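Local atomic coordinates of D-xylonate dehydratase (Caulobacter crescentus, PDB entry 5OYN), a protein that dehydrates D-xylonate to 2-dehydro-3-deoxy-D-arabinonate in D-xylose degradation, and D-gluconate about as efficiently, using a [2Fe-2S] cluster and magnesium. Residues Ile403-Ser406 with Ser407-Gly410. Sequence-based numbering, arbitrary orientation.
Sequences IMKS and SVIG
K405 sets CG anti to its backbone N (chi1 -151°) and runs extended from there, which carries its methylenes across V408 at a slant. The V408 branch CG2 lies beside the backbone N, and CE of K405 meets it at 3.5 Å. V408 is in a type I beta-turn, S406 to I409, between strand 401-404 and helix 411-417; K405 comes just before it. S407 and V408 hold the two central positions of the turn. It is closed by a weak hydrogen bond from I409 N to S406 O, long at 3.4 Å but nearly straight (175°). S407 OG lies 4.0 Å from K405 CE, next to the same aliphatic chain. K405 NZ makes a weak hydrogen bond to A502 O. The K405 side chain lies about 10 Å from the bound magnesium ion, near the metal site but not among its ligands. Cutting K405 back to an alanine would probably leave V408 CG2 without its aliphatic neighbour and A502 O without this weak donor. S406 OG is hydrogen-bonded to G390 O. M404, on the strand, meets I409, the last residue of the turn; their side chains are at about a right angle, with M404 CE 4.2 Å from I409 CD1.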
loop_
_atom_site.group_PDB
_atom_site.type_symbol
_atom_site.label_atom_id
_atom_site.label_comp_id
_atom_site.label_asym_id
_atom_site.label_seq_id
_atom_site.Cartn_x
_atom_site.Cartn_y
_atom_site.Cartn_z
ATOM N N ILE A 403 -0.617 36.377 26.873
ATOM C CA ILE A 403 0.061 35.443 27.763
ATOM C C ILE A 403 1.556 35.503 27.500
ATOM O O ILE A 403 2.003 35.820 26.391
ATOM C CB ILE A 403 -0.460 34.001 27.605
ATOM C CG1 ILE A 403 -0.397 33.564 26.145
ATOM C CG2 ILE A 403 -1.873 33.880 28.144
ATOM C CD1 ILE A 403 -0.685 32.096 25.969
ATOM N N MET A 404 2.330 35.200 28.540
ATOM C CA MET A 404 3.783 35.208 28.474
ATOM C C MET A 404 4.304 33.809 28.759
ATOM O O MET A 404 3.784 33.116 29.639
ATOM C CB MET A 404 4.371 36.200 29.468
ATOM C CG MET A 404 5.793 36.647 29.162
ATOM S SD MET A 404 6.640 37.111 30.680
ATOM C CE MET A 404 8.306 37.432 30.112
ATOM N N LYS A 405 5.322 33.381 28.006
ATOM C CA LYS A 405 5.867 32.035 28.188
ATOM C C LYS A 405 6.791 32.058 29.396
ATOM O O LYS A 405 7.982 32.344 29.297
ATOM C CB LYS A 405 6.585 31.544 26.937
ATOM C CG LYS A 405 6.535 30.006 26.793
ATOM C CD LYS A 405 6.929 29.481 25.394
ATOM C CE LYS A 405 7.325 28.000 25.465
ATOM N NZ LYS A 405 7.303 27.260 24.152
ATOM N N SER A 406 6.228 31.750 30.561
ATOM C CA SER A 406 7.015 31.787 31.784
ATOM C C SER A 406 8.043 30.671 31.825
ATOM O O SER A 406 9.113 30.847 32.419
ATOM C CB SER A 406 6.097 31.679 32.998
ATOM O OG SER A 406 4.892 32.381 32.765
ATOM N N SER A 407 7.731 29.510 31.226
ATOM C CA SER A 407 8.592 28.330 31.335
ATOM C C SER A 407 9.934 28.529 30.670
ATOM O O SER A 407 10.852 27.739 30.896
ATOM C CB SER A 407 7.920 27.113 30.718
ATOM O OG SER A 407 7.928 27.206 29.309
ATOM N N VAL A 408 10.081 29.601 29.907
ATOM C CA VAL A 408 11.185 29.787 28.986
ATOM C C VAL A 408 12.057 30.992 29.346
ATOM O O VAL A 408 13.068 31.243 28.675
ATOM C CB VAL A 408 10.615 29.859 27.554
ATOM C CG1 VAL A 408 11.447 30.643 26.601
ATOM C CG2 VAL A 408 10.367 28.430 27.038
ATOM N N ILE A 409 11.761 31.677 30.454
ATOM C CA ILE A 409 12.605 32.779 30.899
ATOM C C ILE A 409 13.991 32.241 31.223
ATOM O O ILE A 409 14.157 31.392 32.108
ATOM C CB ILE A 409 11.982 33.493 32.109
ATOM C CG1 ILE A 409 10.807 34.372 31.677
ATOM C CG2 ILE A 409 13.009 34.358 32.800
ATOM C CD1 ILE A 409 9.698 34.424 32.685
ATOM N N GLY A 410 14.993 32.724 30.502
ATOM C CA GLY A 410 16.348 32.319 30.792
ATOM C C GLY A 410 16.899 33.029 32.005
ATOM O O GLY A 410 16.417 34.087 32.407
#